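Local coordinates for putative uncharacterized protein (PDB 3FAC) that is of unknown function but, as a member of the Gfa family, probably binds zinc and may have carbon-sulfur lyase activity, at residues K2-V14 with W68-Q80. Numbering follows the deposited sequence.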
loop_
_atom_site.group_PDB
_atom_site.type_symbol
_atom_site.label_atom_id
_atom_site.label_comp_id
_atom_site.label_asym_id
_atom_site.label_seq_id
_atom_site.Cartn_x
_atom_site.Cartn_y
_atom_site.Cartn_z
ATOM N N LYS A 2 -6.841 -10.891 -0.507
ATOM C CA LYS A 2 -5.450 -11.161 -0.863
ATOM C C LYS A 2 -4.748 -10.051 -1.648
ATOM O O LYS A 2 -5.318 -9.451 -2.561
ATOM C CB LYS A 2 -5.366 -12.466 -1.659
ATOM C CG LYS A 2 -3.991 -12.761 -2.236
ATOM C CD LYS A 2 -3.969 -14.090 -2.977
ATOM C CE LYS A 2 -4.168 -15.266 -2.032
ATOM N NZ LYS A 2 -4.281 -16.544 -2.787
ATOM N N GLY A 3 -3.497 -9.794 -1.274
ATOM C CA GLY A 3 -2.698 -8.788 -1.946
ATOM C C GLY A 3 -1.397 -9.443 -2.366
ATOM O O GLY A 3 -0.821 -10.214 -1.594
ATOM N N THR A 4 -0.932 -9.157 -3.579
ATOM C CA THR A 4 0.311 -9.754 -4.060
ATOM C C THR A 4 1.052 -8.838 -5.021
ATOM O O THR A 4 0.430 -8.181 -5.855
ATOM C CB THR A 4 0.045 -11.073 -4.802
ATOM O OG1 THR A 4 -0.849 -10.826 -5.893
ATOM C CG2 THR A 4 -0.568 -12.109 -3.869
ATOM N N CYS A 5 2.377 -8.789 -4.907
ATOM C CA CYS A 5 3.155 -7.957 -5.814
ATOM C C CYS A 5 3.152 -8.667 -7.167
ATOM O O CYS A 5 2.580 -9.750 -7.302
ATOM C CB CYS A 5 4.591 -7.772 -5.304
ATOM S SG CYS A 5 5.666 -9.237 -5.379
ATOM N N HIS A 6 3.783 -8.069 -8.169
ATOM C CA HIS A 6 3.800 -8.687 -9.485
ATOM C C HIS A 6 4.626 -9.966 -9.507
ATOM O O HIS A 6 4.127 -11.014 -9.916
ATOM C CB HIS A 6 4.331 -7.718 -10.531
ATOM C CG HIS A 6 4.150 -8.212 -11.927
ATOM N ND1 HIS A 6 2.906 -8.434 -12.475
ATOM C CD2 HIS A 6 5.050 -8.583 -12.866
ATOM C CE1 HIS A 6 3.046 -8.921 -13.695
ATOM N NE2 HIS A 6 4.337 -9.022 -13.956
ATOM N N CYS A 7 5.884 -9.876 -9.077
ATOM C CA CYS A 7 6.779 -11.037 -9.016
ATOM C C CYS A 7 6.062 -12.200 -8.342
ATOM O O CYS A 7 6.337 -13.371 -8.628
ATOM C CB CYS A 7 8.053 -10.701 -8.212
ATOM S SG CYS A 7 7.786 -9.619 -6.745
ATOM N N GLY A 8 5.136 -11.865 -7.447
ATOM C CA GLY A 8 4.394 -12.881 -6.725
ATOM C C GLY A 8 5.156 -13.312 -5.486
ATOM O O GLY A 8 4.712 -14.183 -4.738
ATOM N N ALA A 9 6.311 -12.689 -5.272
ATOM C CA ALA A 9 7.155 -12.994 -4.121
ATOM C C ALA A 9 6.496 -12.588 -2.805
ATOM O O ALA A 9 6.665 -13.252 -1.786
ATOM C CB ALA A 9 8.505 -12.281 -4.262
ATOM N N VAL A 10 5.738 -11.498 -2.834
ATOM C CA VAL A 10 5.094 -11.002 -1.625
ATOM C C VAL A 10 3.575 -11.182 -1.616
ATOM O O VAL A 10 2.898 -10.911 -2.609
ATOM C CB VAL A 10 5.398 -9.501 -1.428
ATOM C CG1 VAL A 10 5.047 -9.083 -0.018
ATOM C CG2 VAL A 10 6.858 -9.213 -1.731
ATOM N N GLU A 11 3.045 -11.647 -0.489
ATOM C CA GLU A 11 1.606 -11.812 -0.342
ATOM C C GLU A 11 1.142 -11.338 1.025
ATOM O O GLU A 11 1.654 -11.778 2.052
ATOM C CB GLU A 11 1.168 -13.268 -0.520
ATOM C CG GLU A 11 -0.349 -13.417 -0.379
ATOM C CD GLU A 11 -0.855 -14.825 -0.628
ATOM O OE1 GLU A 11 -0.504 -15.408 -1.676
ATOM O OE2 GLU A 11 -1.621 -15.339 0.218
ATOM N N ILE A 12 0.171 -10.437 1.034
ATOM C CA ILE A 12 -0.360 -9.934 2.286
ATOM C C ILE A 12 -1.798 -10.405 2.470
ATOM O O ILE A 12 -2.414 -10.948 1.549
ATOM C CB ILE A 12 -0.322 -8.392 2.336
ATOM C CG1 ILE A 12 -1.129 -7.806 1.178
ATOM C CG2 ILE A 12 1.117 -7.905 2.273
ATOM C CD1 ILE A 12 -1.288 -6.300 1.248
ATOM N N GLU A 13 -2.315 -10.204 3.677
ATOM C CA GLU A 13 -3.680 -10.574 4.033
ATOM C C GLU A 13 -4.190 -9.346 4.774
ATOM O O GLU A 13 -3.853 -9.141 5.940
ATOM C CB GLU A 13 -3.658 -11.790 4.961
ATOM C CG GLU A 13 -4.834 -12.741 4.808
ATOM C CD GLU A 13 -6.115 -12.213 5.415
ATOM O OE1 GLU A 13 -6.561 -11.114 5.019
ATOM O OE2 GLU A 13 -6.680 -12.906 6.290
ATOM N N VAL A 14 -4.990 -8.520 4.106
ATOM C CA VAL A 14 -5.476 -7.296 4.739
ATOM C C VAL A 14 -6.978 -7.034 4.684
ATOM O O VAL A 14 -7.656 -7.391 3.722
ATOM C CB VAL A 14 -4.743 -6.060 4.152
ATOM C CG1 VAL A 14 -5.015 -5.949 2.666
ATOM C CG2 VAL A 14 -5.178 -4.800 4.869
ATOM N N TRP A 68 7.111 0.092 2.153
ATOM C CA TRP A 68 7.685 -1.186 1.742
ATOM C C TRP A 68 7.415 -1.444 0.268
ATOM O O TRP A 68 6.382 -1.035 -0.263
ATOM C CB TRP A 68 7.097 -2.345 2.546
ATOM C CG TRP A 68 7.014 -2.098 4.011
ATOM C CD1 TRP A 68 6.021 -1.438 4.673
ATOM C CD2 TRP A 68 7.968 -2.488 5.002
ATOM N NE1 TRP A 68 6.296 -1.392 6.016
ATOM C CE2 TRP A 68 7.488 -2.028 6.246
ATOM C CE3 TRP A 68 9.185 -3.181 4.960
ATOM C CZ2 TRP A 68 8.184 -2.238 7.445
ATOM C CZ3 TRP A 68 9.881 -3.392 6.156
ATOM C CH2 TRP A 68 9.376 -2.920 7.379
ATOM N N PHE A 69 8.352 -2.117 -0.390
ATOM C CA PHE A 69 8.202 -2.459 -1.798
ATOM C C PHE A 69 9.009 -3.713 -2.100
ATOM O O PHE A 69 10.065 -3.942 -1.510
ATOM C CB PHE A 69 8.638 -1.287 -2.692
ATOM C CG PHE A 69 10.124 -1.056 -2.736
ATOM C CD1 PHE A 69 10.945 -1.845 -3.539
ATOM C CD2 PHE A 69 10.701 -0.031 -1.995
ATOM C CE1 PHE A 69 12.315 -1.616 -3.607
ATOM C CE2 PHE A 69 12.074 0.206 -2.055
ATOM C CZ PHE A 69 12.882 -0.589 -2.864
ATOM N N CYS A 70 8.489 -4.537 -3.002
ATOM C CA CYS A 70 9.142 -5.780 -3.392
ATOM C C CYS A 70 10.478 -5.511 -4.089
ATOM O O CYS A 70 10.529 -4.782 -5.071
ATOM C CB CYS A 70 8.213 -6.565 -4.315
ATOM S SG CYS A 70 8.889 -8.129 -4.884
ATOM N N ARG A 71 11.555 -6.110 -3.587
ATOM C CA ARG A 71 12.887 -5.900 -4.164
ATOM C C ARG A 71 13.048 -6.469 -5.572
ATOM O O ARG A 71 13.950 -6.070 -6.307
ATOM C CB ARG A 71 13.964 -6.507 -3.251
ATOM C CG ARG A 71 13.926 -8.026 -3.183
ATOM C CD ARG A 71 14.718 -8.581 -2.001
ATOM N NE ARG A 71 16.153 -8.341 -2.119
ATOM C CZ ARG A 71 16.950 -8.932 -3.006
ATOM N NH1 ARG A 71 16.460 -9.814 -3.871
ATOM N NH2 ARG A 71 18.246 -8.639 -3.031
ATOM N N THR A 72 12.170 -7.393 -5.951
ATOM C CA THR A 72 12.257 -8.021 -7.263
ATOM C C THR A 72 11.497 -7.279 -8.357
ATOM O O THR A 72 12.088 -6.885 -9.364
ATOM C CB THR A 72 11.756 -9.482 -7.211
ATOM O OG1 THR A 72 12.477 -10.193 -6.203
ATOM C CG2 THR A 72 11.981 -10.178 -8.542
ATOM N N CYS A 73 10.193 -7.095 -8.167
ATOM C CA CYS A 73 9.383 -6.412 -9.164
ATOM C C CYS A 73 9.243 -4.912 -8.886
ATOM O O CYS A 73 8.706 -4.160 -9.706
ATOM C CB CYS A 73 8.005 -7.080 -9.265
ATOM S SG CYS A 73 7.137 -7.312 -7.696
ATOM N N GLY A 74 9.732 -4.479 -7.731
ATOM C CA GLY A 74 9.669 -3.071 -7.379
ATOM C C GLY A 74 8.281 -2.546 -7.066
ATOM O O GLY A 74 8.102 -1.341 -6.895
ATOM N N ILE A 75 7.299 -3.440 -6.972
ATOM C CA ILE A 75 5.924 -3.031 -6.692
ATOM C C ILE A 75 5.651 -2.647 -5.241
ATOM O O ILE A 75 5.910 -3.414 -4.314
ATOM C CB ILE A 75 4.925 -4.134 -7.094
ATOM C CG1 ILE A 75 5.014 -4.395 -8.601
ATOM C CG2 ILE A 75 3.511 -3.733 -6.680
ATOM C CD1 ILE A 75 4.761 -3.158 -9.464
ATOM N N TYR A 76 5.117 -1.448 -5.058
ATOM C CA TYR A 76 4.773 -0.938 -3.736
ATOM C C TYR A 76 3.566 -1.699 -3.177
ATOM O O TYR A 76 2.478 -1.653 -3.749
ATOM C CB TYR A 76 4.458 0.560 -3.851
ATOM C CG TYR A 76 3.400 1.083 -2.903
ATOM C CD1 TYR A 76 3.609 1.095 -1.521
ATOM C CD2 TYR A 76 2.209 1.618 -3.397
ATOM C CE1 TYR A 76 2.655 1.635 -0.655
ATOM C CE2 TYR A 76 1.251 2.160 -2.543
ATOM C CZ TYR A 76 1.480 2.169 -1.174
ATOM O OH TYR A 76 0.544 2.735 -0.333
ATOM N N THR A 77 3.764 -2.393 -2.061
ATOM C CA THR A 77 2.689 -3.161 -1.436
ATOM C C THR A 77 1.872 -2.332 -0.447
ATOM O O THR A 77 0.678 -2.095 -0.653
ATOM C CB THR A 77 3.240 -4.399 -0.678
ATOM O OG1 THR A 77 4.247 -3.982 0.251
ATOM C CG2 THR A 77 3.839 -5.408 -1.645
ATOM N N HIS A 78 2.520 -1.896 0.628
ATOM C CA HIS A 78 1.854 -1.116 1.667
ATOM C C HIS A 78 2.851 -0.240 2.419
ATOM O O HIS A 78 4.060 -0.347 2.217
ATOM C CB HIS A 78 1.178 -2.056 2.666
ATOM C CG HIS A 78 2.144 -2.901 3.440
ATOM N ND1 HIS A 78 2.956 -3.841 2.842
ATOM C CD2 HIS A 78 2.452 -2.922 4.758
ATOM C CE1 HIS A 78 3.721 -4.406 3.759
ATOM N NE2 HIS A 78 3.436 -3.866 4.930
ATOM N N HIS A 79 2.334 0.618 3.295
ATOM C CA HIS A 79 3.177 1.498 4.096
ATOM C C HIS A 79 2.462 1.938 5.366
ATOM O O HIS A 79 1.235 1.946 5.430
ATOM C CB HIS A 79 3.580 2.742 3.301
ATOM C CG HIS A 79 2.449 3.689 3.045
ATOM N ND1 HIS A 79 1.491 3.463 2.081
ATOM C CD2 HIS A 79 2.122 4.865 3.633
ATOM C CE1 HIS A 79 0.624 4.461 2.085
ATOM N NE2 HIS A 79 0.984 5.323 3.018
ATOM N N GLN A 80 3.241 2.302 6.377
ATOM C CA GLN A 80 2.680 2.762 7.637
ATOM C C GLN A 80 2.618 4.283 7.601
ATOM O O GLN A 80 3.626 4.957 7.810
ATOM C CB GLN A 80 3.549 2.302 8.810
ATOM C CG GLN A 80 3.034 2.747 10.170
ATOM C CD GLN A 80 3.924 2.288 11.310
ATOM O OE1 GLN A 80 4.115 1.088 11.518
ATOM N NE2 GLN A 80 4.476 3.243 12.053
#
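Two cysteine-bearing turns, a Cys-X-Cys pair (Cys5, Cys7) and a Cys-X-X-Cys pair (Cys70, Cys73), bring their sulfurs together in the pattern that, in Gfa-family relatives, probably forms a structural zinc site, where four cysteine sulfurs can ligate one ion. Each turn closes a hairpin, with Cys5 N bonded to Val10 O and Cys70 N to Ile75 O. The second resembles a zinc knuckle: Cys70 SG, anti to its own backbone nitrogen (chi1 180°), receives weak bonds from the N-H groups of Thr72 and Cys73, although its position is less certain. Gly8 and Gly74 follow the cysteine pairs at positive phi, where glycine is at ease.

No metal is modelled among the four cysteine sulfurs. Cys5 SG stands 3.4 Å from both Cys70 SG and Cys73 SG, whereas Cys7 SG lies 2.6 Å from both Cys5 SG and Cys73 SG. Disulfides from Cys7 to each are seen, but one sulfur cannot form both at once and both separations are too long, so the bonding is doubtful; the crowding is consistent with sulfurs that would ordinarily surround zinc.

Small and aliphatic groups wrap the cluster. Ile75 CG1, anti to its carbonyl carbon (chi1 -62°), lies 3.9 Å from His6 CB, while the imidazole leads away to the exposed side. The CG2 methyl of Val10 rests 3.9 Å from Cys70 CB, and its CG1 branch meets Thr77 CG2 at 4.2 Å, the two short side chains crossing at about a right angle. The Thr77 methyl serves the apolar interface while Thr77 OG1 pairs with His78 ND1 (2.9 Å). Farther along, Ile12 CG2 approaches the His78 ring obliquely.

The contact thus joins the sheet of strands 2-4, 11-14 and 46-50 to the one containing 66-70 and 76-80. At the exposed margin Thr72 OG1 bonds to Asn54 OD1; buried Val10 and His78 also pack on Leu55 and Leu46.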